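Local coordinates for regulatory protein YycH-like domain-containing protein (Eubacterium rectale, PDB 5COZ) that is of unknown function but is probably a secreted or membrane-anchored lipoprotein with a YycH-like regulatory domain, at residues Val64-Asn72 with Ala119-Ala127; Glu272-Glu283 with Asp345-Glu354. All coordinates share one frame; numbering follows the deposited sequence. Where two conformers were deposited one is given.

Contact 1 of 2, residues Val64-Asn72 with Ala119-Ala127; sequences VKAINFSEN and AIRNDSALA
Phe69 docks on the turn at Asn122 with both its backbone and its side chain. Its amide N donates to Asn122 O at 2.9 Å, with an N-H...O angle of 163°, and the neighbouring Asn68 CA brings a C-H to the same carbonyl oxygen at 3.3 Å. The side chain then runs along the turn: CB lies 3.6 Å from Ile120 CG2, while the ring presents its edge to the backbone, CD2 standing 3.5 Å from Ser124 N. Ala125 CB is a looser apolar neighbour of the ring. With CG opposite the carbonyl carbon (chi1 -62°), the ring is carried alongside residues 123-125. Asn68 and Asn122 also touch, the amide of Asn68 lying against Asn122 CB, with ND2 3.4 Å away and the two amide planes 48° apart.

Behind this first shell, Asn68 OD1 holds the chain in an Asx turn. It accepts from Ser70 N in the carbonyl plane and from Glu71 N, which stands above that plane. Within the 121-124 turn, Arg121 NH1 and Asp123 OD1 form a salt bridge at 2.8 Å whose hydrogen bond is weak. Ser70 OG passes close to the turn but bonds to Glu105 O of strand 104-111. The contact thus sets the link between strand 58-66 and helix 73-87 against the hairpin of strands 116-120 and 125-128, with Ile258 of strand 252-258 also packing on Phe69 and Ala125.

Contact 2 of 2, residues Glu272-Glu283 with Asp345-Glu354; sequences EILHPSSILSKE and DVYDAYTGEE
Tyr347 lies beneath helix 276-283 with one ring face turned to Ile279, whose CG2 sits 4.2 Å from the ring centroid and 27° off its normal, a CH-pi contact. Ile279 CD1 reaches on to Tyr347 CB, the two side chains sliding past each other in opposite directions. At the far end of the ring, Tyr347 OH donates to Glu283 OE1 at 2.7 Å, which accepts on its anti lone pair; the carboxylate stands almost perpendicular to the ring (84°). Glu283 gets there by bending at chi2 (71°) from an otherwise outstretched start. Replacing Tyr347 with an alanine would probably leave Glu283 OE1 without this donor and open a gap under Ile279. Lys282, extended beyond CG, passes obliquely by the ring, and its NZ donates to Gly352 O at 2.8 Å from above the carbonyl plane.

Nearer the start of the helix, Leu274 N gives a nearly straight bond to Ala349 O at 2.9 Å, and Leu274 CD1 lies 3.5 Å from Gly352 CA, where a side chain would clash. Ile273 CG2 touches both Ala349 CB and CD1 of the Tyr350 ring.

Glu283 OE2 and Asp345 OD2 are only 2.5 Å apart in a buried setting, so one of these acids is probably protonated. The salt bridge from Lys286 to Asp345 OD2 would probably offset negative charge remaining on the pair.

How the contacts relate
From the N terminus, strand 58-66 leads into the first segment of contact 1, and the chain then makes helix 73-87 and strands 95-101 and 104-111 before the hairpin at 119-127 closes that loop. Contact 2 opens much later, at the end of strand 262-272, and closes at the end of strand 338-348, after strands 295-311 and 314-330. The two loops therefore follow in series and neither nest nor cross. Contact 1 joins the chain leaving strand 58-66 of the mixed sheet to the antiparallel sheet; contact 2 fastens helix 276-288 to strand 338-348 and the turn beyond it. Strands 58-66 and 262-272 pair antiparallel and connect the two sites, whose centres are about 33 Å apart.

Contact 1 of 2, residues Val64-Asn72 with Ala119-Ala127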
loop_
_atom_site.group_PDB
_atom_site.type_symbol
_atom_site.label_atom_id
_atom_site.label_comp_id
_atom_site.label_asym_id
_atom_site.label_seq_id
_atom_site.Cartn_x
_atom_site.Cartn_y
_atom_site.Cartn_z
ATOM N N VAL A 64 15.915 -6.867 9.510
ATOM C CA VAL A 64 15.060 -7.898 8.898
ATOM C C VAL A 64 15.787 -8.483 7.720
ATOM O O VAL A 64 16.688 -7.844 7.163
ATOM C CB VAL A 64 13.674 -7.347 8.418
ATOM C CG1 VAL A 64 12.857 -6.759 9.568
ATOM C CG2 VAL A 64 13.850 -6.323 7.295
ATOM N N LYS A 65 15.383 -9.677 7.313
ATOM C CA LYS A 65 15.909 -10.316 6.117
ATOM C C LYS A 65 14.802 -10.415 5.117
ATOM O O LYS A 65 13.672 -10.722 5.472
ATOM C CB LYS A 65 16.427 -11.734 6.451
ATOM C CG LYS A 65 17.820 -11.763 7.033
ATOM C CD LYS A 65 18.352 -13.201 7.057
ATOM C CE LYS A 65 19.803 -13.263 7.479
ATOM N NZ LYS A 65 19.969 -13.147 8.954
ATOM N N ALA A 66 15.123 -10.219 3.849
ATOM C CA ALA A 66 14.143 -10.423 2.806
ATOM C C ALA A 66 13.684 -11.874 2.782
ATOM O O ALA A 66 14.512 -12.779 2.978
ATOM C CB ALA A 66 14.774 -10.078 1.456
ATOM N N ILE A 67 12.377 -12.099 2.578
ATOM C CA ILE A 67 11.833 -13.436 2.366
ATOM C C ILE A 67 11.946 -13.670 0.869
ATOM O O ILE A 67 11.409 -12.890 0.070
ATOM C CB ILE A 67 10.391 -13.592 2.921
ATOM C CG1 ILE A 67 10.421 -13.480 4.465
ATOM C CG2 ILE A 67 9.776 -14.961 2.497
ATOM C CD1 ILE A 67 9.111 -13.353 5.147
ATOM N N ASN A 68 12.700 -14.690 0.471
ATOM C CA ASN A 68 12.843 -14.995 -0.945
ATOM C C ASN A 68 11.831 -16.090 -1.274
ATOM O O ASN A 68 11.947 -17.225 -0.775
ATOM C CB ASN A 68 14.270 -15.424 -1.252
ATOM C CG ASN A 68 14.505 -15.595 -2.729
ATOM O OD1 ASN A 68 13.700 -16.220 -3.433
ATOM N ND2 ASN A 68 15.603 -15.043 -3.226
ATOM N N PHE A 69 10.803 -15.740 -2.050
ATOM C CA PHE A 69 9.727 -16.698 -2.281
ATOM C C PHE A 69 10.101 -17.867 -3.156
ATOM O O PHE A 69 9.440 -18.896 -3.070
ATOM C CB PHE A 69 8.539 -16.002 -2.971
ATOM C CG PHE A 69 7.882 -14.880 -2.199
ATOM C CD1 PHE A 69 7.662 -14.994 -0.828
ATOM C CD2 PHE A 69 7.404 -13.754 -2.854
ATOM C CE1 PHE A 69 7.007 -13.983 -0.124
ATOM C CE2 PHE A 69 6.765 -12.730 -2.143
ATOM C CZ PHE A 69 6.570 -12.856 -0.788
ATOM N N SER A 70 11.114 -17.717 -4.015
ATOM C CA SER A 70 11.396 -18.753 -5.001
ATOM C C SER A 70 12.716 -19.520 -4.822
ATOM O O SER A 70 12.912 -20.515 -5.533
ATOM C CB SER A 70 11.366 -18.142 -6.395
ATOM O OG SER A 70 12.347 -17.126 -6.479
ATOM N N GLU A 71 13.608 -19.079 -3.914
ATOM C CA GLU A 71 14.924 -19.738 -3.783
ATOM C C GLU A 71 14.814 -21.180 -3.267
ATOM O O GLU A 71 15.587 -22.024 -3.693
ATOM C CB GLU A 71 15.888 -18.929 -2.915
ATOM C CG GLU A 71 15.587 -18.878 -1.422
ATOM C CD GLU A 71 16.583 -18.140 -0.539
ATOM O OE1 GLU A 71 17.563 -17.566 -1.070
ATOM O OE2 GLU A 71 16.364 -18.119 0.694
ATOM N N ASN A 72 13.863 -21.444 -2.360
ATOM C CA ASN A 72 13.627 -22.768 -1.813
ATOM C C ASN A 72 12.439 -23.310 -2.579
ATOM O O ASN A 72 11.320 -22.800 -2.426
ATOM C CB ASN A 72 13.387 -22.656 -0.312
ATOM C CG ASN A 72 13.130 -23.967 0.378
ATOM O OD1 ASN A 72 12.277 -24.756 -0.016
ATOM N ND2 ASN A 72 13.811 -24.188 1.480
ATOM N N ALA A 119 2.518 -16.611 -10.848
ATOM C CA ALA A 119 3.916 -16.323 -11.111
ATOM C C ALA A 119 4.564 -16.010 -9.799
ATOM O O ALA A 119 4.080 -15.138 -9.073
ATOM C CB ALA A 119 4.040 -15.128 -12.055
ATOM N N ILE A 120 5.668 -16.699 -9.483
ATOM C CA ILE A 120 6.362 -16.445 -8.231
ATOM C C ILE A 120 7.830 -16.134 -8.536
ATOM O O ILE A 120 8.484 -16.917 -9.217
ATOM C CB ILE A 120 6.220 -17.611 -7.218
ATOM C CG1 ILE A 120 4.738 -17.905 -6.948
ATOM C CG2 ILE A 120 6.985 -17.292 -5.918
ATOM C CD1 ILE A 120 4.517 -19.203 -6.136
ATOM N N ARG A 121 8.316 -14.996 -8.027
ATOM C CA ARG A 121 9.705 -14.548 -8.172
ATOM C C ARG A 121 10.325 -14.445 -6.769
ATOM O O ARG A 121 9.657 -14.758 -5.774
ATOM C CB ARG A 121 9.738 -13.160 -8.869
ATOM C CG ARG A 121 9.414 -13.134 -10.350
ATOM C CD ARG A 121 9.451 -11.712 -10.902
ATOM N NE ARG A 121 10.818 -11.205 -11.060
ATOM C CZ ARG A 121 11.420 -10.375 -10.211
ATOM N NH1 ARG A 121 10.781 -9.940 -9.129
ATOM N NH2 ARG A 121 12.664 -9.975 -10.435
ATOM N N ASN A 122 11.546 -13.906 -6.648
ATOM C CA ASN A 122 12.147 -13.796 -5.318
ATOM C C ASN A 122 11.382 -12.850 -4.378
ATOM O O ASN A 122 11.273 -13.153 -3.190
ATOM C CB ASN A 122 13.620 -13.344 -5.425
ATOM C CG ASN A 122 13.817 -12.065 -6.213
ATOM O OD1 ASN A 122 13.403 -11.949 -7.361
ATOM N ND2 ASN A 122 14.445 -11.068 -5.608
ATOM N N ASP A 123 10.830 -11.731 -4.894
ATOM C CA ASP A 123 10.213 -10.738 -4.022
ATOM C C ASP A 123 8.804 -10.357 -4.441
ATOM O O ASP A 123 8.330 -9.270 -4.088
ATOM C CB ASP A 123 11.086 -9.470 -3.988
ATOM C CG ASP A 123 11.205 -8.770 -5.334
ATOM O OD1 ASP A 123 10.849 -9.387 -6.368
ATOM O OD2 ASP A 123 11.685 -7.619 -5.364
ATOM N N SER A 124 8.133 -11.244 -5.195
ATOM C CA SER A 124 6.761 -10.977 -5.600
ATOM C C SER A 124 6.083 -12.263 -6.002
ATOM O O SER A 124 6.740 -13.203 -6.417
ATOM C CB SER A 124 6.710 -9.971 -6.752
ATOM O OG SER A 124 7.287 -10.485 -7.939
ATOM N N ALA A 125 4.769 -12.297 -5.827
ATOM C CA ALA A 125 3.975 -13.437 -6.237
ATOM C C ALA A 125 2.664 -12.886 -6.738
ATOM O O ALA A 125 2.097 -11.967 -6.126
ATOM C CB ALA A 125 3.780 -14.446 -5.114
ATOM N N LEU A 126 2.203 -13.397 -7.873
ATOM C CA LEU A 126 0.949 -12.920 -8.440
ATOM C C LEU A 126 0.109 -14.085 -8.922
ATOM O O LEU A 126 0.573 -14.858 -9.763
ATOM C CB LEU A 126 1.225 -11.956 -9.614
ATOM C CG LEU A 126 -0.012 -11.430 -10.401
ATOM C CD1 LEU A 126 -0.890 -10.542 -9.510
ATOM C CD2 LEU A 126 0.403 -10.651 -11.644
ATOM N N ALA A 127 -1.125 -14.192 -8.433
ATOM C CA ALA A 127 -2.097 -15.161 -8.928
ATOM C C ALA A 127 -3.262 -14.373 -9.532
ATOM O O ALA A 127 -3.734 -13.414 -8.920
ATOM C CB ALA A 127 -2.580 -16.091 -7.825
#

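Contact 2 of 2, residues Glu272-Glu283 with Asp345-Glu354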
loop_
_atom_site.group_PDB
_atom_site.type_symbol
_atom_site.label_atom_id
_atom_site.label_comp_id
_atom_site.label_asym_id
_atom_site.label_seq_id
_atom_site.Cartn_x
_atom_site.Cartn_y
_atom_site.Cartn_z
ATOM N N GLU A 272 11.039 6.082 22.154
ATOM C CA GLU A 272 9.746 6.714 22.045
ATOM C C GLU A 272 9.717 7.554 20.793
ATOM O O GLU A 272 10.654 8.312 20.528
ATOM C CB GLU A 272 9.547 7.609 23.278
ATOM C CG GLU A 272 8.136 8.109 23.454
ATOM C CD GLU A 272 7.856 8.664 24.840
ATOM O OE1 GLU A 272 8.679 8.447 25.760
ATOM O OE2 GLU A 272 6.807 9.324 25.003
ATOM N N ILE A 273 8.654 7.413 20.012
ATOM C CA ILE A 273 8.487 8.242 18.825
ATOM C C ILE A 273 7.772 9.528 19.186
ATOM O O ILE A 273 7.148 9.630 20.244
ATOM C CB ILE A 273 7.749 7.494 17.686
ATOM C CG1 ILE A 273 6.258 7.208 18.053
ATOM C CG2 ILE A 273 8.535 6.223 17.293
ATOM C CD1 ILE A 273 5.444 6.706 16.888
ATOM N N LEU A 274 7.858 10.501 18.300
ATOM C CA LEU A 274 7.154 11.760 18.445
ATOM C C LEU A 274 5.672 11.573 18.263
ATOM O O LEU A 274 5.242 10.747 17.447
ATOM C CB LEU A 274 7.651 12.727 17.352
ATOM C CG LEU A 274 9.058 13.283 17.543
ATOM C CD1 LEU A 274 9.511 14.021 16.295
ATOM C CD2 LEU A 274 9.116 14.208 18.776
ATOM N N HIS A 275 4.875 12.404 18.941
ATOM C CA HIS A 275 3.442 12.447 18.677
ATOM C C HIS A 275 3.259 13.059 17.299
ATOM O O HIS A 275 4.081 13.883 16.872
ATOM C CB HIS A 275 2.711 13.296 19.726
ATOM C CG HIS A 275 2.772 12.749 21.122
ATOM N ND1 HIS A 275 2.254 13.469 22.182
ATOM C CD2 HIS A 275 3.265 11.578 21.590
ATOM C CE1 HIS A 275 2.471 12.738 23.268
ATOM N NE2 HIS A 275 3.038 11.576 22.970
ATOM N N PRO A 276 2.159 12.756 16.609
ATOM C CA PRO A 276 2.015 13.289 15.242
ATOM C C PRO A 276 1.766 14.799 15.215
ATOM O O PRO A 276 1.950 15.422 14.160
ATOM C CB PRO A 276 0.860 12.478 14.645
ATOM C CG PRO A 276 0.068 11.967 15.860
ATOM C CD PRO A 276 1.114 11.752 16.935
ATOM N N SER A 277 1.416 15.416 16.367
ATOM C CA SER A 277 1.298 16.877 16.424
ATOM C C SER A 277 2.614 17.538 16.001
ATOM O O SER A 277 2.596 18.540 15.280
ATOM C CB SER A 277 0.934 17.333 17.832
ATOM O OG SER A 277 1.786 16.712 18.784
ATOM N N SER A 278 3.745 16.987 16.485
ATOM C CA SER A 278 5.086 17.519 16.215
ATOM C C SER A 278 5.393 17.425 14.729
ATOM O O SER A 278 5.915 18.365 14.149
ATOM C CB SER A 278 6.135 16.756 17.018
ATOM O OG SER A 278 5.860 16.840 18.408
ATOM N N ILE A 279 4.984 16.324 14.101
ATOM C CA ILE A 279 5.183 16.110 12.672
ATOM C C ILE A 279 4.302 17.045 11.865
ATOM O O ILE A 279 4.808 17.680 10.924
ATOM C CB ILE A 279 4.908 14.639 12.326
ATOM C CG1 ILE A 279 5.820 13.706 13.143
ATOM C CG2 ILE A 279 5.008 14.387 10.800
ATOM C CD1 ILE A 279 7.333 13.922 12.950
ATOM N N LEU A 280 2.995 17.153 12.216
ATOM C CA LEU A 280 2.133 18.006 11.426
ATOM C C LEU A 280 2.578 19.472 11.487
ATOM O O LEU A 280 2.594 20.120 10.442
ATOM C CB LEU A 280 0.664 17.872 11.852
ATOM C CG LEU A 280 -0.314 18.774 11.043
ATOM C CD1 LEU A 280 -0.261 18.443 9.520
ATOM C CD2 LEU A 280 -1.727 18.624 11.571
ATOM N N SER A 281 2.933 19.999 12.676
ATOM C CA SER A 281 3.341 21.399 12.731
ATOM C C SER A 281 4.624 21.635 11.899
ATOM O O SER A 281 4.712 22.642 11.191
ATOM C CB SER A 281 3.523 21.844 14.175
ATOM O OG SER A 281 4.580 21.110 14.759
ATOM N N LYS A 282 5.575 20.703 11.931
ATOM C CA LYS A 282 6.807 20.835 11.170
ATOM C C LYS A 282 6.501 20.732 9.656
ATOM O O LYS A 282 7.047 21.497 8.848
ATOM C CB LYS A 282 7.768 19.725 11.637
ATOM C CG LYS A 282 9.181 19.870 11.236
ATOM C CD LYS A 282 9.992 19.032 12.195
ATOM C CE LYS A 282 11.404 19.142 11.818
ATOM N NZ LYS A 282 12.188 18.282 12.707
ATOM N N GLU A 283 5.600 19.819 9.286
ATOM C CA GLU A 283 5.251 19.636 7.874
ATOM C C GLU A 283 4.475 20.853 7.341
ATOM O O GLU A 283 4.748 21.297 6.226
ATOM C CB GLU A 283 4.447 18.355 7.713
ATOM C CG GLU A 283 3.972 18.122 6.284
ATOM C CD GLU A 283 5.017 17.741 5.253
ATOM O OE1 GLU A 283 6.227 17.682 5.573
ATOM O OE2 GLU A 283 4.606 17.524 4.090
ATOM N N ASP A 345 5.959 13.350 2.209
ATOM C CA ASP A 345 7.133 13.685 2.990
ATOM C C ASP A 345 7.325 12.596 4.033
ATOM O O ASP A 345 6.359 11.940 4.437
ATOM C CB ASP A 345 6.992 15.067 3.627
ATOM C CG ASP A 345 7.328 16.192 2.649
ATOM O OD1 ASP A 345 8.438 16.155 2.048
ATOM O OD2 ASP A 345 6.494 17.120 2.493
ATOM N N VAL A 346 8.572 12.382 4.458
ATOM C CA VAL A 346 8.895 11.319 5.405
ATOM C C VAL A 346 9.759 11.870 6.513
ATOM O O VAL A 346 10.723 12.581 6.234
ATOM C CB VAL A 346 9.617 10.124 4.722
ATOM C CG1 VAL A 346 9.792 8.964 5.705
ATOM C CG2 VAL A 346 8.864 9.628 3.493
ATOM N N TYR A 347 9.426 11.518 7.749
ATOM C CA TYR A 347 10.170 11.929 8.931
ATOM C C TYR A 347 10.649 10.734 9.708
ATOM O O TYR A 347 9.881 9.799 9.908
ATOM C CB TYR A 347 9.253 12.763 9.850
ATOM C CG TYR A 347 8.881 14.095 9.260
ATOM C CD1 TYR A 347 7.841 14.209 8.334
ATOM C CD2 TYR A 347 9.520 15.261 9.673
ATOM C CE1 TYR A 347 7.527 15.441 7.760
ATOM C CE2 TYR A 347 9.202 16.493 9.121
ATOM C CZ TYR A 347 8.211 16.578 8.165
ATOM O OH TYR A 347 7.938 17.822 7.669
ATOM N N ASP A 348 11.872 10.797 10.215
ATOM C CA ASP A 348 12.334 9.810 11.193
ATOM C C ASP A 348 11.364 9.918 12.395
ATOM O O ASP A 348 11.157 11.026 12.923
ATOM C CB ASP A 348 13.786 10.143 11.568
ATOM C CG ASP A 348 14.424 9.275 12.638
ATOM O OD1 ASP A 348 13.709 8.893 13.604
ATOM O OD2 ASP A 348 15.656 9.049 12.557
ATOM N N ALA A 349 10.736 8.789 12.816
ATOM C CA ALA A 349 9.707 8.943 13.859
ATOM C C ALA A 349 10.289 9.255 15.228
ATOM O O ALA A 349 9.564 9.801 16.059
ATOM C CB ALA A 349 8.830 7.701 13.940
ATOM N N TYR A 350 11.562 8.920 15.473
ATOM C CA TYR A 350 12.183 9.221 16.763
ATOM C C TYR A 350 12.640 10.651 16.827
ATOM O O TYR A 350 12.426 11.299 17.845
ATOM C CB TYR A 350 13.415 8.350 17.037
ATOM C CG TYR A 350 13.187 6.857 17.024
ATOM C CD1 TYR A 350 12.329 6.248 17.944
ATOM C CD2 TYR A 350 13.874 6.044 16.130
ATOM C CE1 TYR A 350 12.159 4.859 17.957
ATOM C CE2 TYR A 350 13.697 4.667 16.118
ATOM C CZ TYR A 350 12.889 4.075 17.077
ATOM O OH TYR A 350 12.742 2.706 17.021
ATOM N N THR A 351 13.340 11.122 15.780
ATOM C CA THR A 351 13.985 12.427 15.866
ATOM C C THR A 351 13.236 13.554 15.207
ATOM O O THR A 351 13.540 14.709 15.502
ATOM C CB THR A 351 15.391 12.360 15.246
ATOM O OG1 THR A 351 15.270 12.177 13.822
ATOM C CG2 THR A 351 16.277 11.272 15.860
ATOM N N GLY A 352 12.319 13.243 14.300
ATOM C CA GLY A 352 11.633 14.262 13.513
ATOM C C GLY A 352 12.478 14.772 12.358
ATOM O O GLY A 352 12.069 15.717 11.695
ATOM N N GLU A 353 13.667 14.173 12.110
ATOM C CA GLU A 353 14.492 14.534 10.936
ATOM C C GLU A 353 13.632 14.389 9.685
ATOM O O GLU A 353 13.076 13.317 9.451
ATOM C CB GLU A 353 15.693 13.594 10.820
ATOM C CG GLU A 353 16.499 13.827 9.537
ATOM C CD GLU A 353 17.707 12.931 9.339
ATOM O OE1 GLU A 353 18.004 12.094 10.226
ATOM O OE2 GLU A 353 18.347 13.057 8.266
ATOM N N GLU A 354 13.588 15.436 8.866
ATOM C CA GLU A 354 12.876 15.391 7.602
ATOM C C GLU A 354 13.799 14.874 6.515
ATOM O O GLU A 354 14.898 15.415 6.317
ATOM C CB GLU A 354 12.371 16.782 7.231
ATOM C CG GLU A 354 11.441 16.657 6.043
ATOM C CD GLU A 354 10.860 17.941 5.505
ATOM O OE1 GLU A 354 11.464 19.020 5.717
ATOM O OE2 GLU A 354 9.825 17.847 4.808
HETATM O O HOH W 1 11.146 10.954 20.191
HETATM O O HOH W 2 11.574 17.356 15.339
#